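Local atomic coordinates of Kid toxin protein (PDB entry 1M1F), a protein that acts as the toxin of a plasmid-borne toxin-antitoxin system, probably as an endoribonuclease, and kills daughter cells that have lost the plasmid. Residues M1-P13 and G21-N34. Residues are numbered along the deposited sequence; the frame is centred on the assembly and turned at random.
Sequences MERGEIWLVSLDP and GTRPVLIVTPAAFN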
loop_
_atom_site.group_PDB
_atom_site.type_symbol
_atom_site.label_atom_id
_atom_site.label_comp_id
_atom_site.label_asym_id
_atom_site.label_seq_id
_atom_site.Cartn_x
_atom_site.Cartn_y
_atom_site.Cartn_z
ATOM N N MET A 1 -4.898 8.903 15.074
ATOM C CA MET A 1 -3.575 8.338 14.688
ATOM C C MET A 1 -2.940 9.181 13.596
ATOM O O MET A 1 -3.558 9.481 12.573
ATOM C CB MET A 1 -3.696 6.870 14.286
ATOM C CG MET A 1 -4.228 6.577 12.908
ATOM S SD MET A 1 -3.551 5.019 12.281
ATOM C CE MET A 1 -4.788 3.969 13.155
ATOM N N GLU A 2 -1.720 9.619 13.874
ATOM C CA GLU A 2 -0.959 10.477 12.987
ATOM C C GLU A 2 0.061 9.786 12.064
ATOM O O GLU A 2 0.660 8.755 12.384
ATOM C CB GLU A 2 -0.152 11.483 13.833
ATOM C CG GLU A 2 -0.898 12.284 14.898
ATOM C CD GLU A 2 -1.856 13.307 14.327
ATOM O OE1 GLU A 2 -1.476 14.017 13.372
ATOM O OE2 GLU A 2 -2.991 13.410 14.852
ATOM N N ARG A 3 0.267 10.409 10.911
ATOM C CA ARG A 3 1.385 10.073 10.065
ATOM C C ARG A 3 2.637 10.145 10.935
ATOM O O ARG A 3 2.790 11.060 11.752
ATOM C CB ARG A 3 1.509 11.105 8.954
ATOM C CG ARG A 3 2.824 11.045 8.212
ATOM C CD ARG A 3 2.934 12.093 7.128
ATOM N NE ARG A 3 2.096 11.738 5.992
ATOM C CZ ARG A 3 1.568 12.603 5.149
ATOM N NH1 ARG A 3 1.803 13.897 5.295
ATOM N NH2 ARG A 3 0.802 12.170 4.157
ATOM N N GLY A 4 3.546 9.198 10.742
ATOM C CA GLY A 4 4.807 9.196 11.466
ATOM C C GLY A 4 4.828 8.376 12.745
ATOM O O GLY A 4 5.884 8.218 13.367
ATOM N N GLU A 5 3.680 7.851 13.149
ATOM C CA GLU A 5 3.634 6.961 14.299
ATOM C C GLU A 5 4.044 5.558 13.897
ATOM O O GLU A 5 3.735 5.090 12.801
ATOM C CB GLU A 5 2.236 6.898 14.914
ATOM C CG GLU A 5 1.800 8.205 15.551
ATOM C CD GLU A 5 0.359 8.215 16.018
ATOM O OE1 GLU A 5 -0.401 7.282 15.724
ATOM O OE2 GLU A 5 -0.021 9.193 16.692
ATOM N N ILE A 6 4.718 4.884 14.816
ATOM C CA ILE A 6 5.044 3.479 14.698
ATOM C C ILE A 6 4.076 2.731 15.611
ATOM O O ILE A 6 3.927 3.079 16.793
ATOM C CB ILE A 6 6.488 3.204 15.130
ATOM C CG1 ILE A 6 7.453 3.833 14.131
ATOM C CG2 ILE A 6 6.744 1.711 15.231
ATOM C CD1 ILE A 6 8.911 3.664 14.498
ATOM N N TRP A 7 3.393 1.740 15.025
ATOM C CA TRP A 7 2.446 0.865 15.717
ATOM C C TRP A 7 2.899 -0.579 15.603
ATOM O O TRP A 7 3.399 -0.994 14.559
ATOM C CB TRP A 7 1.033 1.000 15.125
ATOM C CG TRP A 7 0.348 2.297 15.421
ATOM C CD1 TRP A 7 0.793 3.545 15.116
ATOM C CD2 TRP A 7 -0.898 2.476 16.102
ATOM N NE1 TRP A 7 -0.098 4.495 15.558
ATOM C CE2 TRP A 7 -1.149 3.861 16.163
ATOM C CE3 TRP A 7 -1.839 1.602 16.657
ATOM C CZ2 TRP A 7 -2.283 4.386 16.763
ATOM C CZ3 TRP A 7 -2.964 2.126 17.255
ATOM C CH2 TRP A 7 -3.182 3.503 17.293
ATOM N N LEU A 8 2.736 -1.347 16.677
ATOM C CA LEU A 8 3.003 -2.777 16.651
ATOM C C LEU A 8 1.713 -3.490 16.253
ATOM O O LEU A 8 0.695 -3.338 16.919
ATOM C CB LEU A 8 3.450 -3.244 18.030
ATOM C CG LEU A 8 3.784 -4.734 18.125
ATOM C CD1 LEU A 8 4.987 -5.108 17.306
ATOM C CD2 LEU A 8 3.978 -5.141 19.583
ATOM N N VAL A 9 1.757 -4.278 15.184
ATOM C CA VAL A 9 0.543 -4.916 14.690
ATOM C C VAL A 9 0.839 -6.201 13.938
ATOM O O VAL A 9 1.891 -6.340 13.313
ATOM C CB VAL A 9 -0.249 -3.910 13.783
ATOM C CG1 VAL A 9 0.505 -3.591 12.481
ATOM C CG2 VAL A 9 -1.670 -4.409 13.516
ATOM N N SER A 10 -0.102 -7.146 14.019
ATOM C CA SER A 10 -0.031 -8.368 13.229
ATOM C C SER A 10 -0.406 -8.117 11.780
ATOM O O SER A 10 -1.470 -7.584 11.496
ATOM C CB SER A 10 -0.967 -9.436 13.787
ATOM O OG SER A 10 -0.886 -10.608 12.985
ATOM N N LEU A 11 0.478 -8.527 10.883
ATOM C CA LEU A 11 0.236 -8.448 9.443
ATOM C C LEU A 11 -0.272 -9.768 8.867
ATOM O O LEU A 11 -0.554 -9.861 7.672
ATOM C CB LEU A 11 1.536 -8.075 8.735
ATOM C CG LEU A 11 2.114 -6.697 9.070
ATOM C CD1 LEU A 11 3.448 -6.469 8.374
ATOM C CD2 LEU A 11 1.116 -5.617 8.696
ATOM N N ASP A 12 -0.398 -10.785 9.713
ATOM C CA ASP A 12 -0.809 -12.111 9.259
ATOM C C ASP A 12 -2.327 -12.193 9.117
ATOM O O ASP A 12 -3.051 -11.405 9.718
ATOM C CB ASP A 12 -0.311 -13.177 10.243
ATOM C CG ASP A 12 1.208 -13.258 10.320
ATOM O OD1 ASP A 12 1.907 -13.141 9.285
ATOM O OD2 ASP A 12 1.805 -13.450 11.408
ATOM N N PRO A 13 -2.835 -13.136 8.315
ATOM C CA PRO A 13 -2.038 -14.069 7.511
ATOM C C PRO A 13 -1.627 -13.477 6.172
ATOM O O PRO A 13 -2.233 -12.510 5.715
ATOM C CB PRO A 13 -3.004 -15.230 7.248
ATOM C CG PRO A 13 -4.351 -14.735 7.544
ATOM C CD PRO A 13 -4.274 -13.393 8.193
ATOM N N GLY A 21 4.325 -11.611 9.927
ATOM C CA GLY A 21 4.547 -11.402 11.348
ATOM C C GLY A 21 3.885 -10.226 12.031
ATOM O O GLY A 21 3.234 -9.383 11.416
ATOM N N THR A 22 4.036 -10.204 13.349
ATOM C CA THR A 22 3.639 -9.073 14.159
ATOM C C THR A 22 4.906 -8.235 14.275
ATOM O O THR A 22 5.947 -8.719 14.723
ATOM C CB THR A 22 3.176 -9.529 15.535
ATOM O OG1 THR A 22 1.932 -10.227 15.413
ATOM C CG2 THR A 22 2.848 -8.344 16.418
ATOM N N ARG A 23 4.822 -6.975 13.855
ATOM C CA ARG A 23 5.994 -6.123 13.814
ATOM C C ARG A 23 5.580 -4.667 13.804
ATOM O O ARG A 23 4.414 -4.330 13.601
ATOM C CB ARG A 23 6.815 -6.439 12.564
ATOM C CG ARG A 23 6.094 -6.145 11.268
ATOM C CD ARG A 23 6.882 -6.513 10.025
ATOM N NE ARG A 23 7.284 -7.916 10.004
ATOM C CZ ARG A 23 8.512 -8.362 10.241
ATOM N NH1 ARG A 23 9.513 -7.532 10.513
ATOM N NH2 ARG A 23 8.751 -9.665 10.201
ATOM N N PRO A 24 6.543 -3.790 14.035
ATOM C CA PRO A 24 6.274 -2.358 13.952
ATOM C C PRO A 24 5.985 -1.979 12.512
ATOM O O PRO A 24 6.577 -2.541 11.578
ATOM C CB PRO A 24 7.585 -1.713 14.423
ATOM C CG PRO A 24 8.380 -2.809 15.027
ATOM C CD PRO A 24 7.939 -4.068 14.393
ATOM N N VAL A 25 5.053 -1.054 12.361
ATOM C CA VAL A 25 4.733 -0.472 11.067
ATOM C C VAL A 25 4.664 1.042 11.231
ATOM O O VAL A 25 4.362 1.548 12.318
ATOM C CB VAL A 25 3.410 -1.009 10.451
ATOM C CG1 VAL A 25 3.430 -2.526 10.331
ATOM C CG2 VAL A 25 2.213 -0.543 11.233
ATOM N N LEU A 26 4.978 1.763 10.163
ATOM C CA LEU A 26 4.976 3.222 10.162
ATOM C C LEU A 26 3.772 3.748 9.404
ATOM O O LEU A 26 3.553 3.364 8.259
ATOM C CB LEU A 26 6.263 3.731 9.509
ATOM C CG LEU A 26 6.443 5.245 9.384
ATOM C CD1 LEU A 26 6.480 5.887 10.766
ATOM C CD2 LEU A 26 7.700 5.565 8.601
ATOM N N ILE A 27 2.994 4.630 10.025
ATOM C CA ILE A 27 1.810 5.191 9.379
ATOM C C ILE A 27 2.203 6.252 8.362
ATOM O O ILE A 27 2.922 7.200 8.667
ATOM C CB ILE A 27 0.820 5.746 10.436
ATOM C CG1 ILE A 27 0.341 4.597 11.348
ATOM C CG2 ILE A 27 -0.363 6.447 9.755
ATOM C CD1 ILE A 27 -0.750 4.941 12.359
ATOM N N VAL A 28 1.727 6.065 7.137
ATOM C CA VAL A 28 2.000 6.956 6.009
ATOM C C VAL A 28 0.955 8.055 5.829
ATOM O O VAL A 28 1.285 9.177 5.455
ATOM C CB VAL A 28 2.050 6.116 4.697
ATOM C CG1 VAL A 28 2.153 6.984 3.446
ATOM C CG2 VAL A 28 3.202 5.122 4.758
ATOM N N THR A 29 -0.308 7.720 6.066
ATOM C CA THR A 29 -1.408 8.640 5.814
ATOM C C THR A 29 -1.651 9.578 6.987
ATOM O O THR A 29 -1.354 9.236 8.130
ATOM C CB THR A 29 -2.684 7.837 5.498
ATOM O OG1 THR A 29 -2.690 6.624 6.270
ATOM C CG2 THR A 29 -2.699 7.361 4.050
ATOM N N PRO A 30 -2.214 10.754 6.712
ATOM C CA PRO A 30 -2.460 11.740 7.774
ATOM C C PRO A 30 -3.661 11.421 8.638
ATOM O O PRO A 30 -4.521 10.621 8.283
ATOM C CB PRO A 30 -2.733 13.037 7.020
ATOM C CG PRO A 30 -3.049 12.660 5.639
ATOM C CD PRO A 30 -2.636 11.242 5.390
ATOM N N ALA A 31 -3.726 12.103 9.776
ATOM C CA ALA A 31 -4.787 11.913 10.752
ATOM C C ALA A 31 -6.206 11.942 10.178
ATOM O O ALA A 31 -7.011 11.078 10.505
ATOM C CB ALA A 31 -4.654 12.963 11.845
ATOM N N ALA A 32 -6.520 12.945 9.365
ATOM C CA ALA A 32 -7.887 13.077 8.841
ATOM C C ALA A 32 -8.280 11.838 8.020
ATOM O O ALA A 32 -9.359 11.275 8.186
ATOM C CB ALA A 32 -8.034 14.350 8.026
ATOM N N PHE A 33 -7.368 11.399 7.162
ATOM C CA PHE A 33 -7.560 10.198 6.363
ATOM C C PHE A 33 -7.759 8.979 7.256
ATOM O O PHE A 33 -8.672 8.192 7.067
ATOM C CB PHE A 33 -6.336 10.032 5.463
ATOM C CG PHE A 33 -6.339 8.789 4.594
ATOM C CD1 PHE A 33 -6.122 7.529 5.129
ATOM C CD2 PHE A 33 -6.495 8.906 3.223
ATOM C CE1 PHE A 33 -6.089 6.419 4.311
ATOM C CE2 PHE A 33 -6.469 7.798 2.404
ATOM C CZ PHE A 33 -6.274 6.558 2.942
ATOM N N ASN A 34 -6.924 8.837 8.273
ATOM C CA ASN A 34 -6.995 7.675 9.139
ATOM C C ASN A 34 -8.295 7.637 9.932
ATOM O O ASN A 34 -8.879 6.580 10.130
ATOM C CB ASN A 34 -5.799 7.672 10.084
ATOM C CG ASN A 34 -4.492 7.633 9.336
ATOM O OD1 ASN A 34 -4.429 7.072 8.235
ATOM N ND2 ASN A 34 -3.445 8.231 9.904
HETATM O O HOH W 1 -6.709 9.918 13.111
HETATM O O HOH W 2 -1.118 13.058 10.607
HETATM O O HOH W 3 1.114 -12.240 13.771
#
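Ile-27 meets the 1-13 segment at the mouth of an antiparallel beta hairpin built from strands 5-10 and 22-27. With CG1 anti to its carbonyl carbon (chi1 -62°), its CD1 reaches the pyrrole part of the Trp-7 indole, 3.5 Å from Trp-7 CD1, while CG2 lies 3.6 Å from Glu-2 O. Glu-5 OE1, lying in the ring plane, accepts from Trp-7 NE1 (2.8 Å), which restrains the rotation of the indole. Ile-27 also extends the backbone ladder, its N hydrogen-bonded to Glu-5 O and its O taking Gly-4 N from the type II turn 2-5. Arg-3, bent at chi3 (-74°), sends NE to Val-28 O at 2.7 Å, nearly straight and in the guanidinium plane; NH2 adds a weak bond to the same oxygen, and NH1 hydrogen-bonds Thr-110 O of the second subunit. Val-25, on the same face as Trp-7 and Val-9, puts its CG2 3.7 Å from Val-9 CG1. Beyond the strands, Asn-34, in helix 31-37, donates from ND2 to Met-1 O (2.9 Å, 174°) and also to Thr-29 O. The hairpin lies inside the SH3-like sheet between strands 41-46 and 88-92; helix 95-106 packs on Leu-26, helix 82-85 on Trp-7 and Val-9.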